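Local coordinates for protein lactoylglutathione lyase (Pseudomonas aeruginosa, PDB 4MTS) that is a metal-binding member of the glyoxalase/bleomycin resistance protein/dioxygenase superfamily that pairs with a second copy of itself to bind nickel between the subunits, at residues M7-D12 and D64-G69; A15-Y20 and L55-N60; R22-R27 and A83-R88; H74-V79 and E122-G127. All coordinates share one frame; numbering follows the deposited sequence.

Interaction 1 (M7-D12 and D64-G69)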
loop_
_atom_site.group_PDB
_atom_site.type_symbol
_atom_site.label_atom_id
_atom_site.label_comp_id
_atom_site.label_asym_id
_atom_site.label_seq_id
_atom_site.Cartn_x
_atom_site.Cartn_y
_atom_site.Cartn_z
ATOM N N MET A 7 2.311 -2.610 3.968
ATOM C CA MET A 7 2.060 -3.035 5.354
ATOM C C MET A 7 1.227 -2.032 6.119
ATOM O O MET A 7 1.520 -0.855 6.081
ATOM C CB MET A 7 3.387 -3.334 6.094
ATOM C CG MET A 7 3.147 -3.964 7.499
ATOM S SD MET A 7 2.786 -2.800 8.836
ATOM C CE MET A 7 4.421 -2.469 9.382
ATOM N N LEU A 8 0.206 -2.519 6.850
ATOM C CA LEU A 8 -0.673 -1.727 7.698
ATOM C C LEU A 8 -0.722 -2.338 9.096
ATOM O O LEU A 8 -0.783 -3.548 9.218
ATOM C CB LEU A 8 -2.110 -1.710 7.144
ATOM C CG LEU A 8 -2.317 -1.119 5.718
ATOM C CD1 LEU A 8 -3.723 -1.268 5.309
ATOM C CD2 LEU A 8 -1.871 0.356 5.614
ATOM N N ARG A 9 -0.783 -1.498 10.119
ATOM C CA ARG A 9 -0.937 -1.957 11.519
ATOM C C ARG A 9 -2.436 -1.952 11.893
ATOM O O ARG A 9 -3.162 -1.016 11.566
ATOM C CB ARG A 9 -0.142 -1.064 12.471
ATOM C CG ARG A 9 1.373 -1.099 12.196
ATOM C CD ARG A 9 2.169 -0.259 13.193
ATOM N NE ARG A 9 3.588 -0.271 12.812
ATOM C CZ ARG A 9 4.143 0.604 11.984
ATOM N NH1 ARG A 9 3.418 1.591 11.472
ATOM N NH2 ARG A 9 5.423 0.479 11.631
ATOM N N VAL A 10 -2.906 -3.032 12.544
ATOM C CA VAL A 10 -4.314 -3.244 12.900
ATOM C C VAL A 10 -4.450 -3.493 14.395
ATOM O O VAL A 10 -3.542 -4.079 14.999
ATOM C CB VAL A 10 -4.970 -4.381 12.050
ATOM C CG1 VAL A 10 -4.920 -4.033 10.557
ATOM C CG2 VAL A 10 -4.306 -5.734 12.311
ATOM N N ALA A 11 -5.588 -3.071 14.963
ATOM C CA ALA A 11 -5.842 -3.208 16.399
ATOM C C ALA A 11 -6.217 -4.643 16.756
ATOM O O ALA A 11 -5.875 -5.116 17.835
ATOM C CB ALA A 11 -6.936 -2.236 16.840
ATOM N N ASP A 12 -6.948 -5.323 15.873
ATOM C CA ASP A 12 -7.442 -6.679 16.116
ATOM C C ASP A 12 -7.201 -7.442 14.839
ATOM O O ASP A 12 -7.849 -7.173 13.830
ATOM C CB ASP A 12 -8.947 -6.584 16.413
ATOM C CG ASP A 12 -9.635 -7.899 16.700
ATOM O OD1 ASP A 12 -9.157 -8.947 16.194
ATOM O OD2 ASP A 12 -10.748 -7.865 17.251
ATOM N N ASP A 64 -3.259 -1.486 21.502
ATOM C CA ASP A 64 -4.715 -1.628 21.412
ATOM C C ASP A 64 -5.324 -0.873 20.241
ATOM O O ASP A 64 -6.544 -0.901 20.036
ATOM C CB ASP A 64 -5.374 -1.154 22.727
ATOM C CG ASP A 64 -5.100 -2.005 23.948
ATOM O OD1 ASP A 64 -5.173 -3.255 23.835
ATOM O OD2 ASP A 64 -4.871 -1.422 25.035
ATOM N N GLY A 65 -4.478 -0.175 19.510
ATOM C CA GLY A 65 -4.898 0.631 18.382
ATOM C C GLY A 65 -3.808 1.576 17.933
ATOM O O GLY A 65 -2.741 1.684 18.548
ATOM N N TYR A 66 -4.089 2.246 16.834
ATOM C CA TYR A 66 -3.179 3.160 16.176
ATOM C C TYR A 66 -3.899 4.468 15.857
ATOM O O TYR A 66 -5.135 4.559 16.009
ATOM C CB TYR A 66 -2.643 2.468 14.908
ATOM C CG TYR A 66 -1.855 1.226 15.245
ATOM C CD1 TYR A 66 -2.484 -0.013 15.358
ATOM C CD2 TYR A 66 -0.509 1.305 15.597
ATOM C CE1 TYR A 66 -1.781 -1.146 15.763
ATOM C CE2 TYR A 66 0.189 0.190 16.035
ATOM C CZ TYR A 66 -0.433 -1.044 16.069
ATOM O OH TYR A 66 0.283 -2.144 16.446
ATOM N N THR A 67 -3.123 5.512 15.512
ATOM C CA THR A 67 -3.688 6.788 15.128
ATOM C C THR A 67 -3.509 6.884 13.628
ATOM O O THR A 67 -2.411 6.634 13.144
ATOM C CB THR A 67 -3.010 7.944 15.885
ATOM O OG1 THR A 67 -3.222 7.771 17.289
ATOM C CG2 THR A 67 -3.552 9.310 15.471
ATOM N N GLN A 68 -4.591 7.180 12.901
ATOM C CA GLN A 68 -4.542 7.367 11.448
ATOM C C GLN A 68 -4.308 8.827 11.133
ATOM O O GLN A 68 -4.892 9.706 11.756
ATOM C CB GLN A 68 -5.860 6.940 10.785
ATOM C CG GLN A 68 -6.220 5.462 10.967
ATOM C CD GLN A 68 -5.033 4.556 10.738
ATOM O OE1 GLN A 68 -4.171 4.816 9.887
ATOM N NE2 GLN A 68 -4.926 3.509 11.541
ATOM N N GLY A 69 -3.442 9.075 10.173
ATOM C CA GLY A 69 -3.219 10.434 9.704
ATOM C C GLY A 69 -3.883 10.622 8.357
ATOM O O GLY A 69 -4.777 9.851 7.960
#
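The ring of Y66 lies flat beneath the side chain of R9, whose CB sits 3.5 Å from the ring centroid and 8° off the ring normal, a CH-pi contact over the middle of the face. CG of R9 is anti to the carbonyl carbon (chi1 -62°); beyond it the chain crosses the tyrosine side chain at about a right angle, with R9 CD against Y66 CE2 at 3.5 Å and its end leading away. The contact is thus carried by the aliphatic part of the arginine. At the ring edge, Y66 CE1 comes within 3.5 Å of the backbone oxygen V10 O. Further along, the methyl of A11 fills in against the backbone: A11 CB is 3.5 Å from D64 O. No hydrogen bond joins the two segments.

In the second shell, Y66 is held at its hydroxyl by a hydrogen bond to N60 ND2, whereas R9 NH1 makes weak bonds to D70 and Y72 of the second subunit. A11 N is fixed by D117. The contact lies near the surface, where the loop between strands 54-60 and 72-79 folds back over the end of strand 2-9, just before helix 13-23.

Interaction 2 (A15-Y20 and L55-N60)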
loop_
_atom_site.group_PDB
_atom_site.type_symbol
_atom_site.label_atom_id
_atom_site.label_comp_id
_atom_site.label_asym_id
_atom_site.label_seq_id
_atom_site.Cartn_x
_atom_site.Cartn_y
_atom_site.Cartn_z
ATOM N N ALA A 15 -10.233 -9.600 13.523
ATOM C CA ALA A 15 -11.288 -8.752 12.919
ATOM C C ALA A 15 -10.839 -8.298 11.514
ATOM O O ALA A 15 -11.631 -8.350 10.544
ATOM C CB ALA A 15 -11.545 -7.527 13.796
ATOM N N ALA A 16 -9.559 -7.903 11.397
ATOM C CA ALA A 16 -8.975 -7.497 10.117
ATOM C C ALA A 16 -9.043 -8.630 9.092
ATOM O O ALA A 16 -9.575 -8.435 8.006
ATOM C CB ALA A 16 -7.528 -7.031 10.318
ATOM N N LEU A 17 -8.519 -9.835 9.436
ATOM C CA LEU A 17 -8.538 -10.991 8.543
ATOM C C LEU A 17 -9.960 -11.362 8.103
ATOM O O LEU A 17 -10.172 -11.723 6.947
ATOM C CB LEU A 17 -7.849 -12.210 9.226
ATOM C CG LEU A 17 -6.307 -12.077 9.350
ATOM C CD1 LEU A 17 -5.710 -13.258 10.120
ATOM C CD2 LEU A 17 -5.622 -11.994 7.989
ATOM N N GLU A 18 -10.924 -11.245 9.006
ATOM C CA GLU A 18 -12.314 -11.565 8.660
ATOM C C GLU A 18 -12.780 -10.629 7.537
ATOM O O GLU A 18 -13.390 -11.092 6.592
ATOM C CB GLU A 18 -13.217 -11.399 9.882
ATOM C CG GLU A 18 -12.959 -12.428 10.975
ATOM C CD GLU A 18 -12.959 -13.857 10.464
ATOM O OE1 GLU A 18 -14.000 -14.293 9.927
ATOM O OE2 GLU A 18 -11.888 -14.502 10.506
ATOM N N PHE A 19 -12.460 -9.339 7.633
ATOM C CA PHE A 19 -12.827 -8.391 6.564
ATOM C C PHE A 19 -12.166 -8.768 5.250
ATOM O O PHE A 19 -12.853 -8.869 4.238
ATOM C CB PHE A 19 -12.449 -6.960 6.964
ATOM C CG PHE A 19 -12.634 -5.939 5.863
ATOM C CD1 PHE A 19 -13.882 -5.365 5.622
ATOM C CD2 PHE A 19 -11.557 -5.528 5.086
ATOM C CE1 PHE A 19 -14.054 -4.422 4.596
ATOM C CE2 PHE A 19 -11.732 -4.593 4.054
ATOM C CZ PHE A 19 -12.977 -4.045 3.815
ATOM N N TYR A 20 -10.807 -8.862 5.224
ATOM C CA TYR A 20 -10.122 -9.139 3.973
ATOM C C TYR A 20 -10.505 -10.440 3.309
ATOM O O TYR A 20 -10.632 -10.476 2.084
ATOM C CB TYR A 20 -8.588 -8.955 4.111
ATOM C CG TYR A 20 -8.281 -7.482 4.293
ATOM C CD1 TYR A 20 -8.306 -6.608 3.208
ATOM C CD2 TYR A 20 -8.093 -6.943 5.563
ATOM C CE1 TYR A 20 -8.091 -5.239 3.377
ATOM C CE2 TYR A 20 -7.923 -5.572 5.751
ATOM C CZ TYR A 20 -7.890 -4.728 4.646
ATOM O OH TYR A 20 -7.679 -3.375 4.818
ATOM N N LEU A 55 -0.957 -7.706 0.688
ATOM C CA LEU A 55 -1.211 -6.795 1.788
ATOM C C LEU A 55 -0.690 -7.451 3.069
ATOM O O LEU A 55 -1.073 -8.578 3.394
ATOM C CB LEU A 55 -2.727 -6.501 1.934
ATOM C CG LEU A 55 -3.096 -5.686 3.196
ATOM C CD1 LEU A 55 -2.439 -4.256 3.173
ATOM C CD2 LEU A 55 -4.609 -5.572 3.322
ATOM N N GLU A 56 0.191 -6.751 3.795
ATOM C CA GLU A 56 0.708 -7.286 5.052
ATOM C C GLU A 56 -0.011 -6.576 6.187
ATOM O O GLU A 56 0.016 -5.351 6.257
ATOM C CB GLU A 56 2.212 -7.014 5.170
ATOM C CG GLU A 56 2.748 -7.625 6.464
ATOM C CD GLU A 56 4.194 -7.325 6.749
ATOM O OE1 GLU A 56 4.790 -6.497 6.021
ATOM O OE2 GLU A 56 4.748 -7.967 7.669
ATOM N N LEU A 57 -0.559 -7.342 7.135
ATOM C CA LEU A 57 -1.212 -6.798 8.320
ATOM C C LEU A 57 -0.352 -7.160 9.526
ATOM O O LEU A 57 0.057 -8.314 9.649
ATOM C CB LEU A 57 -2.615 -7.408 8.473
ATOM C CG LEU A 57 -3.577 -7.229 7.291
ATOM C CD1 LEU A 57 -4.880 -8.022 7.542
ATOM C CD2 LEU A 57 -3.893 -5.725 7.045
ATOM N N THR A 58 -0.058 -6.175 10.380
ATOM C CA THR A 58 0.782 -6.359 11.572
ATOM C C THR A 58 -0.030 -6.048 12.826
ATOM O O THR A 58 -0.778 -5.066 12.850
ATOM C CB THR A 58 2.042 -5.459 11.525
ATOM O OG1 THR A 58 2.760 -5.681 10.315
ATOM C CG2 THR A 58 2.974 -5.697 12.705
ATOM N N HIS A 59 0.121 -6.872 13.861
ATOM C CA HIS A 59 -0.571 -6.634 15.114
ATOM C C HIS A 59 0.432 -6.818 16.235
ATOM O O HIS A 59 1.003 -7.893 16.359
ATOM C CB HIS A 59 -1.775 -7.607 15.264
ATOM C CG HIS A 59 -2.407 -7.542 16.610
ATOM N ND1 HIS A 59 -2.453 -8.658 17.430
ATOM C CD2 HIS A 59 -2.920 -6.482 17.280
ATOM C CE1 HIS A 59 -3.043 -8.261 18.548
ATOM N NE2 HIS A 59 -3.319 -6.964 18.522
ATOM N N ASN A 60 0.679 -5.755 17.014
ATOM C CA ASN A 60 1.569 -5.767 18.174
ATOM C C ASN A 60 0.645 -6.175 19.316
ATOM O O ASN A 60 -0.397 -5.534 19.521
ATOM C CB ASN A 60 2.161 -4.352 18.378
ATOM C CG ASN A 60 3.096 -3.954 17.256
ATOM O OD1 ASN A 60 4.180 -4.538 17.088
ATOM N ND2 ASN A 60 2.687 -2.967 16.438
#
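Y20 presents one face of its ring to L55, whose CD2 methyl presses onto it 3.7 Å from the centroid and 20° off the normal. This CH-pi contact is displaced toward the rim, the nearest ring atom to L55 CD2 being Y20 CE1 at 3.5 Å, and the two side chains meet at about a right angle. The opposite face of the same ring is covered by F19 CD2 of the helix itself, over its centre, and the tyrosine is therefore a flat plate held between a leucine methyl of the strand and a phenylalanine edge atom.

The second bump is L57 CD1, which enters a hollow on the helix formed by A16, L17 and Y20. It stands 4.0 Å from A16 CB, 4.1 Å from L17 CD2 and 3.9 Å from Y20 CD2. The small A16 forms the floor of this hollow, while L17 and L57 slide past each other in opposite directions. CD1 of L57 is anti to its own CA (chi2 174°), which carries the methyl out to the helix.

All five residues are buried, and Y20 OH is hydrogen-bonded to D115. The axes of residues 15-20 and 55-60 approach to 10.3 Å and run nearly antiparallel (161°). Helix 13-23 packs on one face of the sheet in which strand 54-60 lies between strands 2-9 and 39-45; E56, pointing the other way, belongs to the zinc site.

Interaction 3 (R22-R27 and A83-R88)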
loop_
_atom_site.group_PDB
_atom_site.type_symbol
_atom_site.label_atom_id
_atom_site.label_comp_id
_atom_site.label_asym_id
_atom_site.label_seq_id
_atom_site.Cartn_x
_atom_site.Cartn_y
_atom_site.Cartn_z
ATOM N N ARG A 22 -13.461 -12.424 4.096
ATOM C CA ARG A 22 -14.918 -12.559 3.894
ATOM C C ARG A 22 -15.498 -11.521 2.944
ATOM O O ARG A 22 -16.198 -11.887 1.997
ATOM C CB ARG A 22 -15.687 -12.508 5.211
ATOM C CG ARG A 22 -15.420 -13.615 6.214
ATOM C CD ARG A 22 -16.520 -13.584 7.274
ATOM N NE ARG A 22 -16.022 -13.388 8.639
ATOM C CZ ARG A 22 -16.800 -13.259 9.717
ATOM N NH1 ARG A 22 -18.124 -13.289 9.599
ATOM N NH2 ARG A 22 -16.262 -13.078 10.916
ATOM N N ALA A 23 -15.294 -10.222 3.242
ATOM C CA ALA A 23 -15.819 -9.160 2.389
ATOM C C ALA A 23 -15.071 -9.073 1.058
ATOM O O ALA A 23 -15.697 -8.825 0.016
ATOM C CB ALA A 23 -15.775 -7.820 3.125
ATOM N N LEU A 24 -13.748 -9.284 1.069
ATOM C CA LEU A 24 -12.942 -9.139 -0.156
ATOM C C LEU A 24 -12.426 -10.404 -0.824
ATOM O O LEU A 24 -11.717 -10.308 -1.825
ATOM C CB LEU A 24 -11.812 -8.115 0.049
ATOM C CG LEU A 24 -12.279 -6.674 0.350
ATOM C CD1 LEU A 24 -11.111 -5.809 0.879
ATOM C CD2 LEU A 24 -12.916 -6.017 -0.913
ATOM N N ASP A 25 -12.758 -11.596 -0.300
ATOM C CA ASP A 25 -12.329 -12.829 -0.956
ATOM C C ASP A 25 -10.825 -12.984 -1.132
ATOM O O ASP A 25 -10.377 -13.720 -1.994
ATOM C CB ASP A 25 -13.106 -13.121 -2.258
ATOM C CG ASP A 25 -14.597 -13.283 -2.012
ATOM O OD1 ASP A 25 -14.972 -14.007 -1.055
ATOM O OD2 ASP A 25 -15.380 -12.644 -2.720
ATOM N N MET A 26 -10.027 -12.318 -0.280
ATOM C CA MET A 26 -8.595 -12.566 -0.326
ATOM C C MET A 26 -8.369 -13.884 0.425
ATOM O O MET A 26 -9.258 -14.346 1.147
ATOM C CB MET A 26 -7.831 -11.479 0.449
ATOM C CG MET A 26 -7.722 -10.196 -0.345
ATOM S SD MET A 26 -6.683 -9.035 0.542
ATOM C CE MET A 26 -7.007 -7.520 -0.456
ATOM N N ARG A 27 -7.180 -14.451 0.292
ATOM C CA ARG A 27 -6.848 -15.617 1.095
ATOM C C ARG A 27 -5.677 -15.292 1.993
ATOM O O ARG A 27 -4.946 -14.338 1.723
ATOM C CB ARG A 27 -6.631 -16.894 0.269
ATOM C CG ARG A 27 -5.448 -16.875 -0.664
ATOM C CD ARG A 27 -5.427 -18.118 -1.568
ATOM N NE ARG A 27 -4.599 -17.864 -2.751
ATOM C CZ ARG A 27 -3.316 -18.200 -2.868
ATOM N NH1 ARG A 27 -2.702 -18.860 -1.895
ATOM N NH2 ARG A 27 -2.644 -17.892 -3.964
ATOM N N ALA A 83 -20.901 -2.696 -7.431
ATOM C CA ALA A 83 -22.164 -2.684 -6.674
ATOM C C ALA A 83 -22.351 -4.006 -5.912
ATOM O O ALA A 83 -22.812 -3.990 -4.778
ATOM C CB ALA A 83 -23.352 -2.445 -7.604
ATOM N N VAL A 84 -21.969 -5.122 -6.538
ATOM C CA VAL A 84 -22.063 -6.463 -5.929
ATOM C C VAL A 84 -21.089 -6.577 -4.725
ATOM O O VAL A 84 -21.489 -7.025 -3.649
ATOM C CB VAL A 84 -21.868 -7.577 -6.981
ATOM C CG1 VAL A 84 -21.630 -8.932 -6.317
ATOM C CG2 VAL A 84 -23.071 -7.645 -7.929
ATOM N N THR A 85 -19.837 -6.143 -4.901
ATOM C CA THR A 85 -18.872 -6.162 -3.786
ATOM C C THR A 85 -19.352 -5.274 -2.618
ATOM O O THR A 85 -19.241 -5.691 -1.467
ATOM C CB THR A 85 -17.461 -5.886 -4.289
ATOM O OG1 THR A 85 -17.232 -6.769 -5.372
ATOM C CG2 THR A 85 -16.380 -6.139 -3.219
ATOM N N CYS A 86 -19.934 -4.072 -2.909
ATOM C CA CYS A 86 -20.473 -3.184 -1.875
ATOM C C CYS A 86 -21.583 -3.847 -1.093
ATOM O O CYS A 86 -21.631 -3.725 0.128
ATOM C CB CYS A 86 -20.965 -1.878 -2.490
ATOM S SG CYS A 86 -19.637 -0.772 -3.012
ATOM N N ALA A 87 -22.536 -4.455 -1.816
ATOM C CA ALA A 87 -23.710 -5.112 -1.242
ATOM C C ALA A 87 -23.268 -6.279 -0.323
ATOM O O ALA A 87 -23.866 -6.470 0.735
ATOM C CB ALA A 87 -24.612 -5.616 -2.367
ATOM N N ARG A 88 -22.184 -6.997 -0.707
ATOM C CA ARG A 88 -21.593 -8.100 0.082
ATOM C C ARG A 88 -21.025 -7.514 1.392
ATOM O O ARG A 88 -21.357 -8.002 2.475
ATOM C CB ARG A 88 -20.527 -8.846 -0.731
ATOM C CG ARG A 88 -19.934 -10.077 -0.031
ATOM C CD ARG A 88 -18.821 -10.711 -0.846
ATOM N NE ARG A 88 -18.094 -11.733 -0.088
ATOM C CZ ARG A 88 -18.073 -13.030 -0.387
ATOM N NH1 ARG A 88 -18.734 -13.488 -1.444
ATOM N NH2 ARG A 88 -17.385 -13.880 0.366
#
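R88 reaches the end of the neighbouring helix because its CG is anti to the backbone N (chi1 -175°) and the chain is extended from there to NE. D25, the first residue past helix 13-23 to leave helical geometry, has a positive phi, and its CB points toward the arginine. The guanidinium of R88 is where R22 O and the carboxylate of D25 converge.

There the guanidinium grips R22 O side-on with two nitrogens: NE and NH2 of R88 are each 2.8 Å from R22 O. Both donors lie in the carbonyl plane and the oxygen lies almost in the guanidinium plane, but sharing one acceptor bends both bonds, their N-H...O angles falling below 150°. The carboxylate of D25 approaches from another direction, over a face of the guanidinium, with the two planes 78° apart. D25 OD1 is 2.8 Å from R88 NH2, a salt bridge resting on charge alone, since no N-H points at that oxygen; OD2 lies above the centre of the group. The charge of R88 probably also complements the partial negative charge at the C-terminal end of helix 13-23.

Deeper in, the contact turns apolar: T85 CG2 meets L24 CD2 at 4.2 Å, the side chains crossing at about a right angle, while T85 OG1 bonds to D81 O. The contact joins the C-terminal end of helix 13-23 to helix 82-91. Beneath this junction L24 and T85 both rest on L123 of strand 120-125, and they touch I77 and V79, respectively, of strand 72-79.

Interaction 4 (H74-V79 and E122-G127). With NI (nickel (II) ion), chain E.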
loop_
_atom_site.group_PDB
_atom_site.type_symbol
_atom_site.label_atom_id
_atom_site.label_comp_id
_atom_site.label_asym_id
_atom_site.label_seq_id
_atom_site.Cartn_x
_atom_site.Cartn_y
_atom_site.Cartn_z
ATOM N N HIS A 74 -5.024 4.702 0.329
ATOM C CA HIS A 74 -5.852 3.522 0.278
ATOM C C HIS A 74 -5.162 2.414 -0.440
ATOM O O HIS A 74 -4.065 2.598 -0.977
ATOM C CB HIS A 74 -7.139 3.858 -0.500
ATOM C CG HIS A 74 -6.885 4.485 -1.852
ATOM N ND1 HIS A 74 -7.032 5.848 -2.034
ATOM C CD2 HIS A 74 -6.548 3.918 -3.036
ATOM C CE1 HIS A 74 -6.760 6.073 -3.318
ATOM N NE2 HIS A 74 -6.465 4.944 -3.959
ATOM N N LEU A 75 -5.801 1.240 -0.405
ATOM C CA LEU A 75 -5.392 0.089 -1.169
ATOM C C LEU A 75 -6.524 -0.077 -2.221
ATOM O O LEU A 75 -7.704 -0.106 -1.871
ATOM C CB LEU A 75 -5.307 -1.180 -0.270
ATOM C CG LEU A 75 -4.822 -2.429 -1.075
ATOM C CD1 LEU A 75 -3.321 -2.344 -1.371
ATOM C CD2 LEU A 75 -5.061 -3.727 -0.272
ATOM N N ALA A 76 -6.176 -0.173 -3.487
ATOM C CA ALA A 76 -7.190 -0.310 -4.526
ATOM C C ALA A 76 -7.235 -1.761 -5.019
ATOM O O ALA A 76 -6.199 -2.393 -5.221
ATOM C CB ALA A 76 -6.882 0.616 -5.685
ATOM N N ILE A 77 -8.450 -2.271 -5.224
ATOM C CA ILE A 77 -8.684 -3.652 -5.692
ATOM C C ILE A 77 -9.571 -3.656 -6.947
ATOM O O ILE A 77 -10.533 -2.906 -7.024
ATOM C CB ILE A 77 -9.282 -4.510 -4.545
ATOM C CG1 ILE A 77 -8.280 -4.576 -3.351
ATOM C CG2 ILE A 77 -9.602 -5.938 -5.026
ATOM C CD1 ILE A 77 -8.936 -5.003 -2.058
ATOM N N GLU A 78 -9.198 -4.459 -7.930
ATOM C CA GLU A 78 -9.974 -4.599 -9.155
ATOM C C GLU A 78 -11.100 -5.578 -8.890
ATOM O O GLU A 78 -10.850 -6.648 -8.362
ATOM C CB GLU A 78 -9.084 -5.071 -10.311
ATOM C CG GLU A 78 -9.836 -5.258 -11.615
ATOM C CD GLU A 78 -8.884 -5.568 -12.750
ATOM O OE1 GLU A 78 -8.302 -6.676 -12.759
ATOM O OE2 GLU A 78 -8.636 -4.656 -13.566
ATOM N N VAL A 79 -12.344 -5.199 -9.223
ATOM C CA VAL A 79 -13.510 -6.066 -8.983
ATOM C C VAL A 79 -14.345 -6.255 -10.274
ATOM O O VAL A 79 -14.338 -5.388 -11.147
ATOM C CB VAL A 79 -14.394 -5.567 -7.801
ATOM C CG1 VAL A 79 -13.629 -5.566 -6.479
ATOM C CG2 VAL A 79 -14.995 -4.186 -8.080
ATOM N N GLU A 122 -10.283 1.072 -2.031
ATOM C CA GLU A 122 -10.880 1.578 -3.263
ATOM C C GLU A 122 -11.196 0.402 -4.167
ATOM O O GLU A 122 -10.313 -0.404 -4.503
ATOM C CB GLU A 122 -9.870 2.527 -3.937
ATOM C CG GLU A 122 -10.354 3.164 -5.244
ATOM C CD GLU A 122 -9.384 4.210 -5.749
ATOM O OE1 GLU A 122 -8.220 3.850 -6.017
ATOM O OE2 GLU A 122 -9.750 5.409 -5.766
ATOM N N LEU A 123 -12.450 0.305 -4.578
ATOM C CA LEU A 123 -12.852 -0.744 -5.532
ATOM C C LEU A 123 -12.972 -0.131 -6.916
ATOM O O LEU A 123 -13.640 0.885 -7.074
ATOM C CB LEU A 123 -14.198 -1.367 -5.119
ATOM C CG LEU A 123 -14.330 -1.867 -3.695
ATOM C CD1 LEU A 123 -15.736 -2.465 -3.464
ATOM C CD2 LEU A 123 -13.224 -2.875 -3.337
ATOM N N ILE A 124 -12.316 -0.723 -7.905
ATOM C CA ILE A 124 -12.349 -0.215 -9.283
ATOM C C ILE A 124 -12.870 -1.315 -10.174
ATOM O O ILE A 124 -12.265 -2.381 -10.265
ATOM C CB ILE A 124 -10.980 0.341 -9.753
ATOM C CG1 ILE A 124 -10.463 1.400 -8.755
ATOM C CG2 ILE A 124 -11.120 0.931 -11.201
ATOM C CD1 ILE A 124 -9.053 2.049 -9.096
ATOM N N GLN A 125 -14.031 -1.093 -10.785
ATOM C CA GLN A 125 -14.646 -2.106 -11.643
ATOM C C GLN A 125 -13.830 -2.395 -12.897
ATOM O O GLN A 125 -13.462 -1.467 -13.615
ATOM C CB GLN A 125 -16.077 -1.678 -12.013
ATOM C CG GLN A 125 -16.862 -2.777 -12.735
ATOM C CD GLN A 125 -18.318 -2.476 -12.574
ATOM O OE1 GLN A 125 -18.807 -2.287 -11.456
ATOM N NE2 GLN A 125 -19.015 -2.347 -13.685
ATOM N N LYS A 126 -13.581 -3.686 -13.175
ATOM C CA LYS A 126 -12.818 -4.177 -14.331
ATOM C C LYS A 126 -13.357 -3.629 -15.641
ATOM O O LYS A 126 -14.578 -3.549 -15.829
ATOM C CB LYS A 126 -12.786 -5.713 -14.348
ATOM C CG LYS A 126 -11.573 -6.288 -15.080
ATOM C CD LYS A 126 -11.500 -7.803 -14.953
ATOM C CE LYS A 126 -10.648 -8.414 -16.038
ATOM N NZ LYS A 126 -10.556 -9.894 -15.904
ATOM N N GLY A 127 -12.430 -3.184 -16.486
ATOM C CA GLY A 127 -12.703 -2.589 -17.785
ATOM C C GLY A 127 -12.799 -1.075 -17.768
ATOM O O GLY A 127 -12.423 -0.420 -18.749
HETATM NI NI NI E . -6.402 4.936 -6.108
#
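At the nickel site between the subunits, H74 of strand 72-79 and E122 of strand 120-125, two strands paired in parallel, contribute one subunit's histidine and glutamate. H74 NE2 and E122 OE1 each bind nickel at 2.1 Å. The two ligand atoms are only 2.9 Å apart, which reflects their shared metal and is no hydrogen bond; ring and carboxylate planes are turned 59° against each other. The chain of E122 is extended, which carries its carboxylate out to the metal beside H74. H5 and E56 of the second subunit also bind the ion, and E122 OE2 is hydrogen-bonded to a glycerol.

Behind the metal, five backbone bonds hold the strands in register. They alternate as in a regular parallel pair: I77 is bonded through N to E122 O and through O to I124 N, and V79 likewise to I124 O and K126 N, while E122 N bonds to L75 O. The shortest is I77 N to E122 O, at 2.7 Å.

A76, E122, E78 and I124 share the metal-bearing face, where A76 CB lies 3.5 Å from E122 OE1. On the other face V79 CG1 packs against L123 CD2 at 4.2 Å, next to T85 of helix 82-91. At the far end the aliphatic part of K126 lies across E78, with CG 3.6 Å from E78 CD, while E78 OE1 forms a salt bridge with R2 of the second subunit. Two histidines and two glutamates contributed by both subunits to one metal are characteristic of dimeric glyoxalase I-type proteins.

In the fold
Interactions 1 and 2 share the sheet containing strands 2-9 and 54-60, with centres about 10 Å apart; the backbone of L8 pairs there with that of E56. Interactions 3 and 4 lie around the sheet of strands 72-79 and 120-125, centres about 11 Å apart, where L24, M26 and T85 pack on I77, V79 and L123. Helix 13-23 connects the two, through residues 15-20 for interaction 2 and at its C-terminal end for interaction 3. Along the chain, interactions 1 and 2 both close before interaction 4 opens, whereas interaction 3 crosses all the others. Interactions 1 and 4, with centres about 22 Å apart, both touch the second subunit, whose residues complete the nickel site.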